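Local structure of mannan endo-1,6-alpha-mannosidase (6RY0) at residues S39-A44 / T93-Y98; L49-N54 / A81-Y86; D88-T93 / K144-P149; Q130-M135 / H328-V333; L139-K144 / G416-D421. The protein probably hydrolyses alpha-1,6-mannosidic linkages at random sites in unbranched mannans and is implicated in transferring GPI-anchored glycoproteins into the fungal cell wall. All coordinates share one frame; numbering follows the deposited sequence. Where two conformers were deposited one is given.

Interaction 1 of 5, residues S39-A44 / T93-Y98; sequences SARTLA and TGDPSY
Ala44 and Tyr98 make the closer of two apolar touches between helix 33-48 and the end of helix 76-93 with the loop that follows. Ala44 CB lies 3.8 Å from Tyr98 CE2 and meets the ring obliquely. One turn back, Ala40 CB meets Thr93 CG2 at 4.2 Å. Thr93 OG1 faces its own chain: it binds Tyr89 O and accepts from Asp95 N, an ST turn.

The polar links across run through water. One water donates to Arg41 O and sits in the ring plane at Tyr98 OH, 2.6 Å from that oxygen. A second donates to Asp95 OD2. In the Arg41 conformer given, the chain bends at chi3 (90°) and NH1 donates to this second water, staying 5.4 Å from Asp95 OD2.

The carboxylate is held on both oxygens. Ser97 N meets Asp95 OD1 from above the carboxylate plane, an Asx turn. Ser97 OG takes the syn lone pair of OD1. Tyr89 OH, from helix 76-93, bonds OD2. These bonds probably favour a charged Asp95, which may attract the nearby Arg41 across a bridging water.

Interaction 2 of 5, residues L49-N54 / A81-Y86; sequences LFYKGN and AMMGTY
A Met-aromatic contact between Tyr51 and Met82 joins the loop after helix 33-48 to the side of helix 76-93. Met82 SD lies 4.7 Å from the centroid of the Tyr51 ring and 42° off its normal, an oblique approach. Its methyl carries the closest touch: Met82 CE is 3.6 Å from Tyr51 CB. The Met82 chain is extended, with CG anti to the backbone N (chi1 180°), and this brings sulfur and methyl across to the base of the ring. The two side chains cross at about a right angle. Met83 adds a looser touch further out, with its CE 4.3 Å from Tyr51 CE1.

GH76 enzymes have an (alpha/alpha)6 barrel fold, and here a loop between two successive helices folds back on the second. Both methionines approach one side of the Tyr51 ring. On the other side, Gly53 N stands 3.4 Å above the plane of the Tyr51 ring, over its centre. The Tyr51 hydroxyl is hydrogen-bonded to Gly61 N, which probably helps to fix the far end of the ring. Val101 of helix 99-108 also touches Tyr51, and Met393 of helix 389-401 packs on Met82.

Interaction 3 of 5, residues D88-T93 / K144-P149; sequences DYWHLT and KFPNPP
Trp90, near the end of helix 76-93, packs against the loop that leaves helix 127-142 through a Schellman motif. Lys144 supplies the positive phi (58°) of that motif. Its carbonyl oxygen, Lys144 O, comes within 3.4 Å of Trp90 CH2. The next residue, Phe145, forms an offset edge-to-face pair with the indole. The edge of Phe145 points toward the face of the Trp90 six-membered ring, with the ring centroids 5.7 Å apart and the planes at 71°. Phe145 CD1 makes the nearest side-chain contact, 3.7 Å from Trp90 CE3. The backbone joins in, with Phe145 CA 3.6 Å from Trp90 CZ3. Pro146 CD lies over one indole face, toward the rim and 4.2 Å from Trp90 CH2. With Trp90 CG anti to the backbone N (chi1 164°), the indole extends toward the loop. Replacing Trp90 with an alanine would probably open a gap beside Phe145 and Pro146 and leave the Phe145 edge without its aromatic partner.

Helix 99-108 borders the contact, its Asn99 touching both Trp90 and Phe145. Further along the loop, Pro146 O accepts a hydrogen bond from Trp155 NE1 of helix 155-167.

Interaction 4 of 5, residues Q130-M135 / H328-V333; sequences QGFWGM and HRWMAV
Helix 127-142 meets Trp330 of helix 323-337 through Phe132 and Met135. Phe132 makes the first touch. Its CE1 lies 4.0 Å from Trp330 CZ2, at the edge of the indole and near its plane. Phe132 CZ also comes within 4.1 Å of Trp330 CH2. The two side chains cross at about a right angle. The side chain of Phe132 is about 6 Å from that of Asp129, which binds calcium in a structure of this protein, though not in this model. Met135 follows one turn on and brings its methyl to the same indole atom. Met135 CE is 3.6 Å from Trp330 CZ2, placed there by a bend at chi3 (59°). Met135 has two deposited conformers, and this touch is that of one of them. A serine in place of Trp330 would probably leave the Phe132 ring and the Met135 methyl without their shared partner and open a gap between the helices.

The centre of the contact lies about 3 Å from the centre of the chain, consistent with the core of the (alpha/alpha)6 barrel of GH76 enzymes. Helix 261-278 packs on it through Leu266, which touches Met135 and Trp330, and through His269, whose ring meets the indole. Cys201 of helix 196-213 touches both Phe132 and Met135.

Interaction 5 of 5, residues L139-K144 / G416-D421; sequences LAAENK and GISRGD
Residues 416-418 pass close by the end of helix 127-142, with Ala141 CA 5.6 Å from Ser418 CA and Lys144 CA 5.8 Å from Gly416 CA. A water joins the two backbones. It donates to Ala141 O at 2.8 Å and accepts from Ile417 N at 2.8 Å. Ala141 O also receives Lys144 N, one of the bonds of the Schellman motif that ends this helix. The loop after helix 389-401, near the C-terminal end of the chain, packs here on the end of helix 127-142, consistent with the helical barrel fold of GH76 enzymes.

The aliphatic chain of Lys144 packs on this loop. A bend at chi3 (65°) brings its CE to 3.9 Å from Ile417 CG2, and the two side chains cross at about a right angle. Lys144 NZ makes a weak hydrogen bond to Thr415 O. The other branch of Ile417 reaches the backbone, CD1 lying 3.9 Å from Lys144 O. Ala141 CB meets Ser418 CB at 4.0 Å, while Ser418 OG bonds Leu156 N of helix 155-167.

Overall arrangement
From the N terminus, interaction 1 closes the first loop, bringing helix 33-48 to the turn after helix 76-93. Interaction 2 falls within that loop and ties its inner part to helix 76-93. Interaction 3 crosses interaction 1, with Thr93 common to both, and joins the end of helix 76-93 to the loop after helix 127-142. Interaction 4 spans a much longer piece of chain, linking helices 127-142 and 323-337. It crosses interaction 3, and the Asp88-Arg329 salt bridge connects the two. Interaction 5 crosses both 3 and 4. It shares Lys144 with interaction 3 and brings the late 416-421 loop back to helix 127-142.

Interaction 1 of 5, residues S39-A44 / T93-Y98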
# COMPACT_ATOMS: atom_id res chain seq x y z
N SER A 39 -20.67 6.01 8.35
CA SER A 39 -20.41 5.63 6.97
C SER A 39 -19.24 4.65 6.87
O SER A 39 -19.32 3.64 6.17
CB SER A 39 -20.15 6.86 6.13
OG SER A 39 -21.35 7.60 6.00
N ALA A 40 -18.16 4.93 7.59
CA ALA A 40 -17.01 4.03 7.58
C ALA A 40 -17.37 2.66 8.11
O ALA A 40 -16.91 1.65 7.56
CB ALA A 40 -15.86 4.65 8.38
N ARG A 41 -18.19 2.58 9.15
CA ARG A 41 -18.56 1.28 9.68
C ARG A 41 -19.36 0.48 8.66
O ARG A 41 -19.14 -0.73 8.50
CB ARG A 41 -19.33 1.47 10.99
CG ARG A 41 -19.47 0.21 11.76
CD ARG A 41 -20.20 0.39 13.06
NE ARG A 41 -21.64 0.20 12.89
CZ ARG A 41 -22.25 -0.98 12.70
NH1 ARG A 41 -21.56 -2.14 12.65
NH2 ARG A 41 -23.58 -1.02 12.54
N THR A 42 -20.25 1.14 7.95
CA THR A 42 -21.03 0.44 6.93
C THR A 42 -20.17 0.04 5.75
O THR A 42 -20.32 -1.07 5.21
CB THR A 42 -22.22 1.32 6.50
OG1 THR A 42 -22.99 1.71 7.65
CG2 THR A 42 -23.10 0.63 5.48
N LEU A 43 -19.24 0.91 5.36
CA LEU A 43 -18.31 0.57 4.29
C LEU A 43 -17.41 -0.60 4.71
O LEU A 43 -17.05 -1.46 3.88
CB LEU A 43 -17.47 1.79 3.93
CG LEU A 43 -18.23 2.86 3.15
CD1 LEU A 43 -17.52 4.20 3.29
CD2 LEU A 43 -18.37 2.47 1.71
N ALA A 44 -17.03 -0.66 5.98
CA ALA A 44 -16.22 -1.76 6.48
C ALA A 44 -17.00 -3.07 6.40
O ALA A 44 -16.44 -4.13 6.11
CB ALA A 44 -15.72 -1.47 7.90
N THR A 93 -10.93 4.82 13.43
CA THR A 93 -12.29 4.84 13.94
C THR A 93 -12.45 4.37 15.38
O THR A 93 -13.43 4.70 16.01
CB THR A 93 -13.23 3.98 13.07
OG1 THR A 93 -12.92 2.60 13.27
CG2 THR A 93 -13.24 4.38 11.62
N GLY A 94 -11.50 3.59 15.88
CA GLY A 94 -11.64 2.96 17.16
C GLY A 94 -12.49 1.71 17.18
O GLY A 94 -12.69 1.14 18.24
N ASP A 95 -13.00 1.30 16.04
CA ASP A 95 -13.87 0.12 15.96
C ASP A 95 -13.00 -1.13 15.83
O ASP A 95 -12.37 -1.29 14.78
CB ASP A 95 -14.78 0.25 14.74
CG ASP A 95 -15.66 -0.95 14.53
OD1 ASP A 95 -15.74 -1.82 15.43
OD2 ASP A 95 -16.29 -1.03 13.44
N PRO A 96 -12.99 -2.01 16.85
CA PRO A 96 -12.12 -3.20 16.82
C PRO A 96 -12.83 -4.43 16.27
O PRO A 96 -12.28 -5.51 16.38
CB PRO A 96 -11.78 -3.39 18.29
CG PRO A 96 -13.11 -3.04 18.97
CD PRO A 96 -13.68 -1.90 18.16
N SER A 97 -14.05 -4.28 15.73
CA SER A 97 -14.88 -5.42 15.35
C SER A 97 -14.18 -6.47 14.50
O SER A 97 -14.44 -7.66 14.65
CB SER A 97 -16.11 -4.94 14.58
OG SER A 97 -16.94 -4.14 15.42
N TYR A 98 -13.35 -6.03 13.56
CA TYR A 98 -12.69 -6.94 12.62
C TYR A 98 -11.27 -7.32 13.03
O TYR A 98 -10.62 -8.05 12.30
CB TYR A 98 -12.72 -6.34 11.20
CG TYR A 98 -14.12 -6.04 10.76
CD1 TYR A 98 -15.02 -7.06 10.46
CD2 TYR A 98 -14.58 -4.73 10.69
CE1 TYR A 98 -16.34 -6.78 10.10
CE2 TYR A 98 -15.92 -4.44 10.34
CZ TYR A 98 -16.78 -5.48 10.05
OH TYR A 98 -18.09 -5.26 9.67
O HOH W 1 -18.95 -2.84 10.26
O HOH W 2 -18.36 -2.64 12.87

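Interaction 2 of 5, residues L49-N54 / A81-Y86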
# COMPACT_ATOMS: atom_id res chain seq x y z
N LEU A 49 -17.92 -8.29 3.29
CA LEU A 49 -18.75 -9.28 2.60
C LEU A 49 -17.97 -9.99 1.48
O LEU A 49 -18.30 -11.12 1.12
CB LEU A 49 -20.00 -8.66 2.01
CG LEU A 49 -21.01 -8.12 3.03
CD1 LEU A 49 -22.14 -7.40 2.26
CD2 LEU A 49 -21.58 -9.23 3.89
N PHE A 50 -16.97 -9.33 0.89
CA PHE A 50 -16.19 -9.99 -0.16
C PHE A 50 -15.28 -11.09 0.38
O PHE A 50 -14.85 -11.95 -0.38
CB PHE A 50 -15.33 -8.95 -0.89
CG PHE A 50 -16.12 -7.98 -1.71
CD1 PHE A 50 -16.50 -8.28 -3.01
CD2 PHE A 50 -16.43 -6.74 -1.22
CE1 PHE A 50 -17.23 -7.37 -3.76
CE2 PHE A 50 -17.17 -5.84 -1.97
CZ PHE A 50 -17.57 -6.16 -3.24
N TYR A 51 -14.92 -10.98 1.64
CA TYR A 51 -13.89 -11.79 2.26
C TYR A 51 -14.51 -13.01 2.92
O TYR A 51 -15.41 -12.89 3.73
CB TYR A 51 -13.16 -10.96 3.31
CG TYR A 51 -12.12 -11.72 4.07
CD1 TYR A 51 -10.91 -12.06 3.48
CD2 TYR A 51 -12.31 -12.06 5.40
CE1 TYR A 51 -9.94 -12.76 4.20
CE2 TYR A 51 -11.35 -12.75 6.12
CZ TYR A 51 -10.16 -13.10 5.51
OH TYR A 51 -9.18 -13.76 6.18
N LYS A 52 -14.00 -14.19 2.56
CA LYS A 52 -14.50 -15.46 3.07
C LYS A 52 -13.48 -16.18 3.93
O LYS A 52 -13.76 -17.27 4.42
CB LYS A 52 -14.88 -16.38 1.87
CG LYS A 52 -15.71 -15.71 0.79
CD LYS A 52 -16.97 -15.15 1.35
CE LYS A 52 -17.88 -14.63 0.25
NZ LYS A 52 -19.06 -13.97 0.84
N GLY A 53 -12.30 -15.60 4.14
CA GLY A 53 -11.20 -16.35 4.71
C GLY A 53 -11.32 -16.78 6.12
O GLY A 53 -10.56 -17.64 6.57
N ASN A 54 -12.23 -16.17 6.85
CA ASN A 54 -12.49 -16.56 8.23
C ASN A 54 -13.52 -17.66 8.35
O ASN A 54 -13.80 -18.08 9.46
CB ASN A 54 -12.95 -15.34 9.03
CG ASN A 54 -14.20 -14.72 8.47
OD1 ASN A 54 -14.34 -14.58 7.23
ND2 ASN A 54 -15.13 -14.36 9.34
N ALA A 81 -3.19 -6.00 1.12
CA ALA A 81 -3.70 -4.64 1.07
C ALA A 81 -4.97 -4.51 1.89
O ALA A 81 -5.15 -3.50 2.62
CB ALA A 81 -3.96 -4.23 -0.39
N MET A 82 -5.86 -5.46 1.79
CA MET A 82 -7.08 -5.45 2.60
C MET A 82 -6.73 -5.46 4.09
O MET A 82 -7.31 -4.71 4.88
CB MET A 82 -7.97 -6.64 2.25
CG MET A 82 -9.24 -6.66 3.08
SD MET A 82 -10.13 -8.21 2.89
CE MET A 82 -11.22 -8.07 4.34
N MET A 83 -5.81 -6.33 4.50
CA MET A 83 -5.46 -6.40 5.91
C MET A 83 -5.02 -5.03 6.40
O MET A 83 -5.45 -4.55 7.44
CB MET A 83 -4.37 -7.44 6.17
CG MET A 83 -4.72 -8.89 5.80
SD MET A 83 -6.15 -9.64 6.59
CE MET A 83 -7.40 -9.44 5.32
N GLY A 84 -4.12 -4.39 5.65
CA GLY A 84 -3.64 -3.09 6.07
C GLY A 84 -4.75 -2.05 6.12
O GLY A 84 -4.79 -1.20 7.00
N THR A 85 -5.67 -2.11 5.16
CA THR A 85 -6.81 -1.19 5.16
C THR A 85 -7.59 -1.28 6.48
O THR A 85 -8.02 -0.27 7.03
CB THR A 85 -7.74 -1.46 3.97
OG1 THR A 85 -7.00 -1.33 2.75
CG2 THR A 85 -8.87 -0.47 3.91
N TYR A 86 -7.76 -2.50 7.00
CA TYR A 86 -8.47 -2.70 8.23
C TYR A 86 -7.67 -2.37 9.49
O TYR A 86 -8.24 -1.96 10.49
CB TYR A 86 -9.07 -4.12 8.35
CG TYR A 86 -10.37 -4.23 7.56
CD1 TYR A 86 -10.36 -4.43 6.19
CD2 TYR A 86 -11.60 -4.11 8.19
CE1 TYR A 86 -11.53 -4.48 5.47
CE2 TYR A 86 -12.79 -4.17 7.47
CZ TYR A 86 -12.74 -4.35 6.12
OH TYR A 86 -13.87 -4.43 5.36

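Interaction 3 of 5, residues D88-T93 / K144-P149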
# COMPACT_ATOMS: atom_id res chain seq x y z
N ASP A 88 -5.67 0.17 9.47
CA ASP A 88 -5.93 1.62 9.44
C ASP A 88 -7.36 1.94 9.90
O ASP A 88 -7.56 2.90 10.64
CB ASP A 88 -5.66 2.23 8.07
CG ASP A 88 -4.33 2.94 7.98
OD1 ASP A 88 -3.74 3.31 9.02
OD2 ASP A 88 -3.90 3.14 6.81
N TYR A 89 -8.34 1.17 9.44
CA TYR A 89 -9.74 1.40 9.83
C TYR A 89 -9.88 1.45 11.35
O TYR A 89 -10.49 2.38 11.90
CB TYR A 89 -10.64 0.34 9.22
CG TYR A 89 -12.05 0.37 9.77
CD1 TYR A 89 -12.95 1.33 9.38
CD2 TYR A 89 -12.47 -0.57 10.71
CE1 TYR A 89 -14.24 1.38 9.94
CE2 TYR A 89 -13.73 -0.53 11.27
CZ TYR A 89 -14.60 0.47 10.90
OH TYR A 89 -15.85 0.61 11.44
N TRP A 90 -9.34 0.45 12.04
CA TRP A 90 -9.42 0.44 13.49
C TRP A 90 -8.69 1.63 14.10
O TRP A 90 -9.18 2.26 15.04
CB TRP A 90 -8.89 -0.89 14.03
CG TRP A 90 -8.58 -0.83 15.49
CD1 TRP A 90 -9.45 -0.87 16.55
CD2 TRP A 90 -7.28 -0.67 16.05
NE1 TRP A 90 -8.75 -0.77 17.73
CE2 TRP A 90 -7.41 -0.64 17.45
CE3 TRP A 90 -6.01 -0.53 15.49
CZ2 TRP A 90 -6.30 -0.48 18.31
CZ3 TRP A 90 -4.93 -0.37 16.32
CH2 TRP A 90 -5.07 -0.36 17.71
N HIS A 91 -7.50 1.94 13.59
CA HIS A 91 -6.73 3.07 14.08
C HIS A 91 -7.50 4.39 13.96
O HIS A 91 -7.37 5.27 14.80
CB HIS A 91 -5.42 3.10 13.29
CG HIS A 91 -4.55 4.29 13.48
ND1 HIS A 91 -3.90 4.56 14.65
CD2 HIS A 91 -4.14 5.23 12.60
CE1 HIS A 91 -3.13 5.63 14.50
NE2 HIS A 91 -3.26 6.06 13.25
N LEU A 92 -8.21 4.56 12.85
CA LEU A 92 -8.89 5.81 12.51
C LEU A 92 -10.24 5.94 13.21
O LEU A 92 -10.69 7.04 13.50
CB LEU A 92 -9.07 5.88 10.99
CG LEU A 92 -7.76 6.16 10.25
CD1 LEU A 92 -7.84 5.70 8.81
CD2 LEU A 92 -7.39 7.61 10.32
N THR A 93 -10.93 4.82 13.43
CA THR A 93 -12.29 4.84 13.94
C THR A 93 -12.45 4.37 15.38
O THR A 93 -13.43 4.70 16.01
CB THR A 93 -13.23 3.98 13.07
OG1 THR A 93 -12.92 2.60 13.27
CG2 THR A 93 -13.24 4.38 11.62
N LYS A 144 -0.09 0.39 16.72
CA LYS A 144 -0.27 -0.34 17.98
C LYS A 144 -1.41 -1.35 17.87
O LYS A 144 -2.14 -1.60 18.81
CB LYS A 144 -0.42 0.61 19.17
CG LYS A 144 0.77 1.51 19.35
CD LYS A 144 0.64 2.48 20.51
CE LYS A 144 0.57 1.83 21.83
NZ LYS A 144 0.61 2.91 22.85
N PHE A 145 -1.54 -1.94 16.68
CA PHE A 145 -2.51 -3.02 16.48
C PHE A 145 -2.18 -4.14 17.47
O PHE A 145 -1.00 -4.45 17.68
CB PHE A 145 -2.42 -3.48 15.03
CG PHE A 145 -3.52 -4.38 14.56
CD1 PHE A 145 -4.81 -3.91 14.43
CD2 PHE A 145 -3.26 -5.65 14.15
CE1 PHE A 145 -5.82 -4.71 13.97
CE2 PHE A 145 -4.25 -6.46 13.68
CZ PHE A 145 -5.54 -5.98 13.60
N PRO A 146 -3.18 -4.78 18.08
CA PRO A 146 -2.85 -5.79 19.08
C PRO A 146 -1.85 -6.82 18.60
O PRO A 146 -1.88 -7.28 17.46
CB PRO A 146 -4.21 -6.42 19.39
CG PRO A 146 -5.18 -5.28 19.17
CD PRO A 146 -4.63 -4.54 17.98
N ASN A 147 -0.95 -7.20 19.49
CA ASN A 147 0.10 -8.12 19.14
C ASN A 147 -0.41 -9.53 18.97
O ASN A 147 -1.26 -9.98 19.74
CB ASN A 147 1.16 -8.14 20.24
CG ASN A 147 1.94 -6.86 20.35
OD1 ASN A 147 2.13 -6.12 19.37
ND2 ASN A 147 2.44 -6.59 21.54
N PRO A 148 0.17 -10.28 18.04
CA PRO A 148 -0.06 -11.73 17.97
C PRO A 148 0.37 -12.42 19.24
O PRO A 148 1.14 -11.84 20.02
CB PRO A 148 0.86 -12.19 16.81
CG PRO A 148 1.02 -10.93 15.96
CD PRO A 148 1.11 -9.84 16.99
N PRO A 149 -0.09 -13.65 19.45
CA PRO A 149 0.37 -14.43 20.61
C PRO A 149 1.88 -14.51 20.69
O PRO A 149 2.62 -14.34 19.70
CB PRO A 149 -0.26 -15.80 20.36
CG PRO A 149 -1.54 -15.48 19.61
CD PRO A 149 -1.08 -14.41 18.66

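Interaction 4 of 5, residues Q130-M135 / H328-V333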
# COMPACT_ATOMS: atom_id res chain seq x y z
N GLN A 130 5.26 -9.08 -1.85
CA GLN A 130 5.82 -9.29 -0.53
C GLN A 130 5.86 -7.96 0.24
O GLN A 130 5.54 -7.91 1.44
CB GLN A 130 7.24 -9.86 -0.67
CG GLN A 130 7.87 -10.20 0.66
CD GLN A 130 9.37 -10.36 0.61
OE1 GLN A 130 10.03 -9.84 -0.30
NE2 GLN A 130 9.93 -11.03 1.61
N GLY A 131 6.24 -6.90 -0.45
CA GLY A 131 6.32 -5.59 0.16
C GLY A 131 5.02 -5.11 0.72
O GLY A 131 5.02 -4.54 1.81
N PHE A 132 3.91 -5.32 0.02
CA PHE A 132 2.62 -4.87 0.55
C PHE A 132 2.26 -5.57 1.85
O PHE A 132 1.71 -4.94 2.76
CB PHE A 132 1.51 -5.00 -0.48
CG PHE A 132 1.33 -3.78 -1.30
CD1 PHE A 132 0.48 -2.78 -0.88
CD2 PHE A 132 2.04 -3.59 -2.48
CE1 PHE A 132 0.33 -1.60 -1.63
CE2 PHE A 132 1.90 -2.41 -3.20
CZ PHE A 132 1.04 -1.44 -2.74
N TRP A 133 2.55 -6.87 1.97
CA TRP A 133 2.35 -7.56 3.24
C TRP A 133 3.26 -6.99 4.31
O TRP A 133 2.83 -6.77 5.44
CB TRP A 133 2.56 -9.06 3.07
CG TRP A 133 1.43 -9.77 2.39
CD1 TRP A 133 1.33 -10.11 1.09
CD2 TRP A 133 0.23 -10.22 3.02
NE1 TRP A 133 0.12 -10.76 0.87
CE2 TRP A 133 -0.56 -10.86 2.05
CE3 TRP A 133 -0.26 -10.14 4.32
CZ2 TRP A 133 -1.81 -11.41 2.35
CZ3 TRP A 133 -1.50 -10.70 4.62
CH2 TRP A 133 -2.25 -11.32 3.64
N GLY A 134 4.53 -6.76 3.99
CA GLY A 134 5.43 -6.13 4.94
C GLY A 134 4.96 -4.78 5.40
O GLY A 134 5.09 -4.44 6.58
N MET A 135 4.42 -3.98 4.47
CA MET A 135 3.88 -2.67 4.81
C MET A 135 2.68 -2.77 5.74
O MET A 135 2.52 -1.93 6.62
CB MET A 135 3.56 -1.92 3.52
CG MET A 135 4.83 -1.46 2.81
SD MET A 135 4.60 -1.18 1.04
CE MET A 135 3.33 0.06 1.12
N HIS A 328 -5.26 7.84 -0.75
CA HIS A 328 -5.89 8.53 0.36
C HIS A 328 -5.25 8.22 1.70
O HIS A 328 -4.93 9.11 2.47
CB HIS A 328 -7.40 8.17 0.41
CG HIS A 328 -8.26 9.05 -0.45
ND1 HIS A 328 -8.99 10.07 0.10
CD2 HIS A 328 -8.52 9.09 -1.79
CE1 HIS A 328 -9.65 10.69 -0.88
NE2 HIS A 328 -9.39 10.12 -2.04
N ARG A 329 -5.09 6.94 2.00
CA ARG A 329 -4.58 6.56 3.34
C ARG A 329 -3.16 7.06 3.54
O ARG A 329 -2.81 7.53 4.64
CB ARG A 329 -4.64 5.03 3.53
CG ARG A 329 -5.99 4.50 3.83
CD ARG A 329 -6.08 2.95 3.66
NE ARG A 329 -5.05 2.32 4.39
CZ ARG A 329 -4.22 1.41 3.91
NH1 ARG A 329 -4.30 0.89 2.69
NH2 ARG A 329 -3.22 0.98 4.71
N TRP A 330 -2.33 6.92 2.52
CA TRP A 330 -0.92 7.30 2.63
C TRP A 330 -0.78 8.82 2.69
O TRP A 330 -0.01 9.34 3.51
CB TRP A 330 -0.12 6.74 1.47
CG TRP A 330 0.00 5.25 1.47
CD1 TRP A 330 -0.18 4.40 2.50
CD2 TRP A 330 0.33 4.45 0.33
NE1 TRP A 330 -0.01 3.10 2.05
CE2 TRP A 330 0.32 3.12 0.72
CE3 TRP A 330 0.62 4.76 -1.00
CZ2 TRP A 330 0.61 2.08 -0.15
CZ3 TRP A 330 0.88 3.73 -1.88
CH2 TRP A 330 0.89 2.41 -1.44
N MET A 331 -1.52 9.54 1.84
CA MET A 331 -1.45 11.01 1.89
C MET A 331 -1.95 11.55 3.23
O MET A 331 -1.42 12.53 3.75
CB MET A 331 -2.18 11.65 0.73
CG MET A 331 -1.47 11.43 -0.61
SD MET A 331 -2.27 12.19 -2.03
CE MET A 331 -1.87 13.90 -1.76
N ALA A 332 -2.96 10.91 3.81
CA ALA A 332 -3.43 11.33 5.11
C ALA A 332 -2.32 11.21 6.15
O ALA A 332 -2.09 12.12 6.96
CB ALA A 332 -4.68 10.57 5.50
N VAL A 333 -1.60 10.09 6.15
CA VAL A 333 -0.49 9.91 7.10
C VAL A 333 0.62 10.95 6.85
O VAL A 333 1.22 11.45 7.81
CB VAL A 333 0.04 8.47 7.06
CG1 VAL A 333 1.37 8.34 7.79
CG2 VAL A 333 -0.99 7.55 7.67

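Interaction 5 of 5, residues L139-K144 / G416-D421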
# COMPACT_ATOMS: atom_id res chain seq x y z
N LEU A 139 2.54 -1.16 9.40
CA LEU A 139 1.39 -0.33 9.80
C LEU A 139 0.81 -0.85 11.12
O LEU A 139 0.44 -0.06 11.98
CB LEU A 139 0.32 -0.38 8.69
CG LEU A 139 -0.84 0.56 8.92
CD1 LEU A 139 -0.41 2.04 8.89
CD2 LEU A 139 -1.91 0.31 7.87
N ALA A 140 0.73 -2.17 11.28
CA ALA A 140 0.25 -2.72 12.54
C ALA A 140 1.13 -2.30 13.70
O ALA A 140 0.64 -1.93 14.76
CB ALA A 140 0.13 -4.24 12.41
N ALA A 141 2.46 -2.30 13.51
CA ALA A 141 3.36 -1.82 14.58
C ALA A 141 3.14 -0.31 14.83
O ALA A 141 3.04 0.13 15.97
CB ALA A 141 4.82 -2.12 14.23
N GLU A 142 3.08 0.48 13.76
CA GLU A 142 2.87 1.92 13.90
C GLU A 142 1.57 2.29 14.57
O GLU A 142 1.48 3.31 15.26
CB GLU A 142 2.90 2.57 12.49
CG GLU A 142 4.27 2.58 11.84
CD GLU A 142 4.23 2.80 10.35
OE1 GLU A 142 3.13 2.74 9.74
OE2 GLU A 142 5.33 3.00 9.75
N ASN A 143 0.55 1.49 14.33
CA ASN A 143 -0.79 1.78 14.83
C ASN A 143 -1.07 1.10 16.17
O ASN A 143 -2.16 1.20 16.70
CB ASN A 143 -1.83 1.39 13.78
CG ASN A 143 -1.89 2.34 12.62
OD1 ASN A 143 -1.15 3.32 12.58
ND2 ASN A 143 -2.76 2.06 11.64
N LYS A 144 -0.09 0.39 16.72
CA LYS A 144 -0.27 -0.34 17.98
C LYS A 144 -1.41 -1.35 17.87
O LYS A 144 -2.14 -1.60 18.81
CB LYS A 144 -0.42 0.61 19.17
CG LYS A 144 0.77 1.51 19.35
CD LYS A 144 0.64 2.48 20.51
CE LYS A 144 0.57 1.83 21.83
NZ LYS A 144 0.61 2.91 22.85
N GLY A 416 5.41 2.30 20.93
CA GLY A 416 4.86 1.12 20.30
C GLY A 416 4.91 -0.07 21.24
O GLY A 416 5.64 -0.10 22.24
N ILE A 417 4.14 -1.09 20.89
CA ILE A 417 4.03 -2.30 21.69
C ILE A 417 4.54 -3.56 20.98
O ILE A 417 4.62 -4.61 21.61
CB ILE A 417 2.60 -2.54 22.22
CG1 ILE A 417 1.62 -2.69 21.06
CG2 ILE A 417 2.18 -1.41 23.15
CD1 ILE A 417 0.22 -3.11 21.48
N SER A 418 4.94 -3.45 19.72
CA SER A 418 5.42 -4.61 19.00
C SER A 418 6.86 -4.93 19.41
O SER A 418 7.46 -4.23 20.25
CB SER A 418 5.24 -4.40 17.49
OG SER A 418 5.48 -5.59 16.77
N ARG A 419 7.38 -6.01 18.87
CA ARG A 419 8.73 -6.49 19.15
C ARG A 419 9.37 -6.89 17.83
O ARG A 419 8.69 -7.41 16.92
CB ARG A 419 8.73 -7.67 20.13
CG ARG A 419 8.14 -7.32 21.49
CD ARG A 419 8.16 -8.51 22.45
NE ARG A 419 7.30 -9.63 22.05
CZ ARG A 419 5.99 -9.70 22.26
NH1 ARG A 419 5.32 -8.71 22.84
NH2 ARG A 419 5.34 -10.78 21.87
N GLY A 420 10.67 -6.65 17.72
CA GLY A 420 11.44 -7.00 16.54
C GLY A 420 12.22 -8.30 16.71
O GLY A 420 12.01 -9.05 17.65
N ASP A 421 13.09 -8.56 15.76
CA ASP A 421 13.88 -9.78 15.73
C ASP A 421 15.17 -9.41 15.02
O ASP A 421 15.13 -9.09 13.83
CB ASP A 421 13.13 -10.87 14.96
CG ASP A 421 13.91 -12.16 14.77
OD1 ASP A 421 15.09 -12.25 15.15
OD2 ASP A 421 13.33 -13.11 14.18
O HOH W 3 3.15 -1.48 18.25